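Local coordinates for protein gamma-glutamyltransferase 1 Threonine peptidase. MEROPS family T03 (PDB 7D9E) that probably catalyses transfer or hydrolysis of gamma-glutamyl groups as a threonine-nucleophile enzyme of the Ntn-hydrolase clan, and binds the glutamine analogue DON, at residues L303-I306 / E307-F311; T182-G185 / D186-T190. One frame throughout, in Å; residues are numbered along the deposited sequence.

Contact 1: residues L303-I306 / E307-F311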
loop_
_atom_site.group_PDB
_atom_site.type_symbol
_atom_site.label_atom_id
_atom_site.label_comp_id
_atom_site.label_asym_id
_atom_site.label_seq_id
_atom_site.Cartn_x
_atom_site.Cartn_y
_atom_site.Cartn_z
ATOM N N LEU A 303 20.033 -2.739 -9.595
ATOM C CA LEU A 303 18.886 -2.754 -8.687
ATOM C C LEU A 303 18.441 -4.183 -8.409
ATOM O O LEU A 303 18.076 -4.518 -7.271
ATOM C CB LEU A 303 17.709 -1.952 -9.232
ATOM C CG LEU A 303 17.906 -0.466 -9.518
ATOM C CD1 LEU A 303 16.534 0.239 -9.517
ATOM C CD2 LEU A 303 18.849 0.235 -8.563
ATOM N N SER A 304 18.443 -5.037 -9.446
ATOM C CA SER A 304 18.012 -6.420 -9.279
ATOM C C SER A 304 18.921 -7.167 -8.316
ATOM O O SER A 304 18.443 -7.968 -7.506
ATOM C CB SER A 304 17.963 -7.130 -10.631
ATOM O OG SER A 304 17.064 -6.462 -11.525
ATOM N N GLU A 305 20.233 -6.904 -8.375
ATOM C CA GLU A 305 21.162 -7.569 -7.466
ATOM C C GLU A 305 20.891 -7.161 -6.027
ATOM O O GLU A 305 21.007 -7.982 -5.104
ATOM C CB GLU A 305 22.597 -7.216 -7.844
ATOM C CG GLU A 305 23.137 -7.982 -9.036
ATOM C CD GLU A 305 23.449 -9.431 -8.700
ATOM O OE1 GLU A 305 24.301 -9.680 -7.807
ATOM O OE2 GLU A 305 22.840 -10.331 -9.315
ATOM N N ILE A 306 20.542 -5.891 -5.813
ATOM C CA ILE A 306 20.182 -5.446 -4.475
ATOM C C ILE A 306 18.873 -6.092 -4.041
ATOM O O ILE A 306 18.755 -6.605 -2.919
ATOM C CB ILE A 306 20.108 -3.909 -4.417
ATOM C CG1 ILE A 306 21.415 -3.280 -4.905
ATOM C CG2 ILE A 306 19.817 -3.479 -2.994
ATOM C CD1 ILE A 306 21.374 -1.769 -4.953
ATOM N N GLU A 307 17.886 -6.123 -4.940
ATOM C CA GLU A 307 16.576 -6.670 -4.607
ATOM C C GLU A 307 16.650 -8.150 -4.254
ATOM O O GLU A 307 15.881 -8.614 -3.404
ATOM C CB GLU A 307 15.581 -6.400 -5.740
ATOM C CG GLU A 307 15.302 -4.891 -5.849
ATOM C CD GLU A 307 14.816 -4.436 -7.200
ATOM O OE1 GLU A 307 14.863 -5.218 -8.169
ATOM O OE2 GLU A 307 14.401 -3.258 -7.283
ATOM N N LYS A 308 17.597 -8.888 -4.844
ATOM C CA LYS A 308 17.765 -10.292 -4.494
ATOM C C LYS A 308 17.966 -10.458 -2.995
ATOM O O LYS A 308 17.366 -11.341 -2.365
ATOM C CB LYS A 308 18.967 -10.874 -5.233
ATOM C CG LYS A 308 18.657 -11.374 -6.651
ATOM C CD LYS A 308 19.929 -11.898 -7.284
ATOM C CE LYS A 308 19.679 -12.967 -8.347
ATOM N NZ LYS A 308 18.831 -12.458 -9.483
ATOM N N ARG A 309 18.841 -9.625 -2.411
ATOM C CA ARG A 309 19.186 -9.770 -1.001
ATOM C C ARG A 309 18.051 -9.279 -0.114
ATOM O O ARG A 309 17.773 -9.874 0.933
ATOM C CB ARG A 309 20.480 -9.007 -0.706
ATOM C CG ARG A 309 21.747 -9.791 -1.020
ATOM C CD ARG A 309 22.059 -9.722 -2.509
ATOM N NE ARG A 309 23.115 -10.660 -2.877
ATOM C CZ ARG A 309 23.619 -10.775 -4.100
ATOM N NH1 ARG A 309 23.165 -10.004 -5.068
ATOM N NH2 ARG A 309 24.556 -11.680 -4.352
ATOM N N VAL A 310 17.387 -8.203 -0.517
ATOM C CA VAL A 310 16.247 -7.669 0.220
ATOM C C VAL A 310 15.141 -8.706 0.321
ATOM O O VAL A 310 14.559 -8.929 1.394
ATOM C CB VAL A 310 15.757 -6.376 -0.457
ATOM C CG1 VAL A 310 14.430 -5.918 0.139
ATOM C CG2 VAL A 310 16.800 -5.309 -0.331
ATOM N N PHE A 311 14.817 -9.365 -0.798
ATOM C CA PHE A 311 13.720 -10.318 -0.749
ATOM C C PHE A 311 14.120 -11.606 -0.049
ATOM O O PHE A 311 13.255 -12.282 0.522
ATOM C CB PHE A 311 13.160 -10.570 -2.140
ATOM C CG PHE A 311 12.153 -9.531 -2.549
ATOM C CD1 PHE A 311 10.822 -9.674 -2.192
ATOM C CD2 PHE A 311 12.547 -8.387 -3.236
ATOM C CE1 PHE A 311 9.892 -8.706 -2.536
ATOM C CE2 PHE A 311 11.606 -7.403 -3.584
ATOM C CZ PHE A 311 10.289 -7.577 -3.243
HETATM O O HOH W 1 14.837 -4.698 -10.999
HETATM O O HOH W 2 20.212 -10.114 -10.236
#
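Helix 297-317 of the large subunit carries this contact, a salt bridge over one turn between Glu-305 and Arg-309. Arg-309 NH1 is 3.0 Å from Glu-305 OE1 and meets it from above the carboxylate plane, which is turned 70° from the guanidinium. The same NH1 donates to Glu-305 O at 3.0 Å, a carbonyl that the backbone N of Arg-309 does not bond. The bend of the arginine at chi2 (81°) brings its end back to this carbonyl. Arg-309 NE forms a salt bridge with Glu-343; Ser-350 OG is hydrogen-bonded to both Arg-309 NH2 and Glu-305 OE1, and Asn-345 N also bonds Glu-305 OE1. Without the guanidinium, as with an alanine here, Glu-305 OE1 is likely to lose its salt-bridge partner, Glu-305 O the NH1 donor, and Glu-343 the charge it pairs with.

Lys-308 reaches Glu-305 through a water, 2.8 Å from both Lys-308 NZ and Glu-305 OE2. Its direct salt bridge is to Asp-132 of the other chain. Ile-306 CG2 and Val-310 CG2 are 4.4 Å apart, against helix 271-284. Glu-305, Lys-308 and Arg-309 are buried, yet each has an opposite charge, which probably helps keep the Glu-305 carboxylate ionised.

Contact 2: residues T182-G185 / D186-T190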
loop_
_atom_site.group_PDB
_atom_site.type_symbol
_atom_site.label_atom_id
_atom_site.label_comp_id
_atom_site.label_asym_id
_atom_site.label_seq_id
_atom_site.Cartn_x
_atom_site.Cartn_y
_atom_site.Cartn_z
ATOM N N THR A 182 -19.593 -15.152 -5.220
ATOM C CA THR A 182 -19.910 -14.134 -4.222
ATOM C C THR A 182 -21.075 -13.288 -4.729
ATOM O O THR A 182 -21.586 -13.499 -5.835
ATOM C CB THR A 182 -18.731 -13.182 -3.954
ATOM O OG1 THR A 182 -18.563 -12.325 -5.096
ATOM C CG2 THR A 182 -17.457 -13.949 -3.727
ATOM N N ASN A 183 -21.476 -12.300 -3.928
ATOM C CA ASN A 183 -22.559 -11.382 -4.269
ATOM C C ASN A 183 -22.077 -10.109 -4.939
ATOM O O ASN A 183 -22.845 -9.142 -5.039
ATOM C CB ASN A 183 -23.390 -11.076 -3.023
ATOM C CG ASN A 183 -22.601 -10.341 -1.959
ATOM O OD1 ASN A 183 -21.381 -10.201 -2.058
ATOM N ND2 ASN A 183 -23.289 -9.904 -0.923
ATOM N N PHE A 184 -20.834 -10.102 -5.419
ATOM C CA PHE A 184 -20.242 -8.902 -5.995
ATOM C C PHE A 184 -21.120 -8.298 -7.078
ATOM O O PHE A 184 -21.338 -7.081 -7.108
ATOM C CB PHE A 184 -18.880 -9.263 -6.587
ATOM C CG PHE A 184 -18.158 -8.100 -7.202
ATOM C CD1 PHE A 184 -17.654 -7.087 -6.413
ATOM C CD2 PHE A 184 -17.951 -8.037 -8.574
ATOM C CE1 PHE A 184 -16.961 -6.020 -6.970
ATOM C CE2 PHE A 184 -17.261 -6.972 -9.134
ATOM C CZ PHE A 184 -16.764 -5.965 -8.336
ATOM N N GLY A 185 -21.613 -9.136 -7.991
ATOM C CA GLY A 185 -22.394 -8.652 -9.118
ATOM C C GLY A 185 -23.708 -8.018 -8.726
ATOM O O GLY A 185 -24.246 -7.208 -9.491
ATOM N N ASP A 186 -24.226 -8.350 -7.543
ATOM C CA ASP A 186 -25.474 -7.769 -7.079
ATOM C C ASP A 186 -25.315 -6.324 -6.626
ATOM O O ASP A 186 -26.319 -5.610 -6.532
ATOM C CB ASP A 186 -26.002 -8.577 -5.897
ATOM C CG ASP A 186 -26.517 -9.940 -6.302
ATOM O OD1 ASP A 186 -26.966 -10.106 -7.459
ATOM O OD2 ASP A 186 -26.463 -10.847 -5.448
ATOM N N TYR A 187 -24.090 -5.882 -6.319
ATOM C CA TYR A 187 -23.837 -4.521 -5.877
ATOM C C TYR A 187 -23.029 -3.700 -6.855
ATOM O O TYR A 187 -23.212 -2.491 -6.907
ATOM C CB TYR A 187 -23.110 -4.521 -4.525
ATOM C CG TYR A 187 -24.062 -4.871 -3.408
ATOM C CD1 TYR A 187 -24.305 -6.190 -3.066
ATOM C CD2 TYR A 187 -24.742 -3.877 -2.722
ATOM C CE1 TYR A 187 -25.204 -6.510 -2.063
ATOM C CE2 TYR A 187 -25.625 -4.187 -1.713
ATOM C CZ TYR A 187 -25.845 -5.502 -1.389
ATOM O OH TYR A 187 -26.734 -5.799 -0.383
ATOM N N PHE A 188 -22.128 -4.318 -7.612
ATOM C CA PHE A 188 -21.236 -3.595 -8.521
ATOM C C PHE A 188 -21.521 -3.923 -9.974
ATOM O O PHE A 188 -20.802 -3.457 -10.866
ATOM C CB PHE A 188 -19.787 -3.851 -8.109
ATOM C CG PHE A 188 -19.459 -3.219 -6.804
ATOM C CD1 PHE A 188 -19.713 -3.876 -5.612
ATOM C CD2 PHE A 188 -18.960 -1.925 -6.745
ATOM C CE1 PHE A 188 -19.448 -3.271 -4.394
ATOM C CE2 PHE A 188 -18.710 -1.323 -5.538
ATOM C CZ PHE A 188 -18.953 -1.982 -4.352
ATOM N N GLY A 189 -22.588 -4.677 -10.234
ATOM C CA GLY A 189 -22.932 -5.028 -11.598
ATOM C C GLY A 189 -23.242 -3.831 -12.467
ATOM O O GLY A 189 -22.975 -3.852 -13.668
ATOM N N THR A 190 -23.778 -2.759 -11.881
ATOM C CA THR A 190 -24.134 -1.563 -12.642
ATOM C C THR A 190 -22.984 -0.572 -12.837
ATOM O O THR A 190 -23.185 0.461 -13.483
ATOM C CB THR A 190 -25.351 -0.866 -12.025
ATOM O OG1 THR A 190 -25.045 -0.383 -10.713
ATOM C CG2 THR A 190 -26.518 -1.824 -11.946
#
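Phe-184 and Phe-188 meet across one turn of the short, weakly bonded helix 184-188. The apolar contact is mainly CH-pi. Phe-188 CB sits over one face of the Phe-184 ring, 4.0 Å from its centroid, offset toward the rim. Phe-188 CB is 3.7 Å from Phe-184 CZ. The two ring planes are only 11° apart, but the rings are slid so far that they barely overlap, with centroids 5.2 Å apart. Phe-184 has CG anti to its own N (chi1 -179°), and this carries the ring along the helix to lie under Phe-188 CB. Phe-178 meets the Phe-184 ring edge-to-face, and Phe-197 touches that of Phe-188.

The backbone bonds mix i to i+3 with i to i+4 spacing. Phe-184 O accepts twice, from Phe-188 N at 2.9 Å and from Tyr-187 N at 3.1 Å. The first donor lies nearly in line with the carbonyl bond; the second stands above the carbonyl plane. Asp-186 N bonds Asn-183 O at 3.0 Å, standing above the plane of the Asn-183 carbonyl. Gly-189 N to Gly-185 O is weak.

Asn-183 ND2 comes within 4.1 Å of Tyr-187 CE1, the amide and ring planes 67° apart. Asn-183 OD1 takes a bond from Val-29 N of the other chain. Tyr-187 OH is hydrogen-bonded to Glu-201. The mixed bonding fits a short irregular helical turn. Phe-184 and Phe-188 are buried, Phe-184 also meeting Phe-24 of the other chain edge-to-face, while Asn-183 and Tyr-187 use their polar ends.

In the fold
Both contacts are local. Contact 1 lies wholly on the long helix 297-317 and is buried. Contact 2 spans the short helix 184-188 and its loop ends; it is only partly buried and includes exposed residues. Their centres are about 41 Å apart and their nearest atoms about 27 Å, so they do not touch. Contact 1 relies on paired charges and bridging waters. Contact 2 relies on aromatic rings and a few turn bonds, with no salt bridge across its segments. Each also touches the other chain: contact 1 by a lysine salt bridge, contact 2 by asparagine and threonine hydrogen bonds. The side chain of Val-310 in contact 1 is about 13 Å from bound DON.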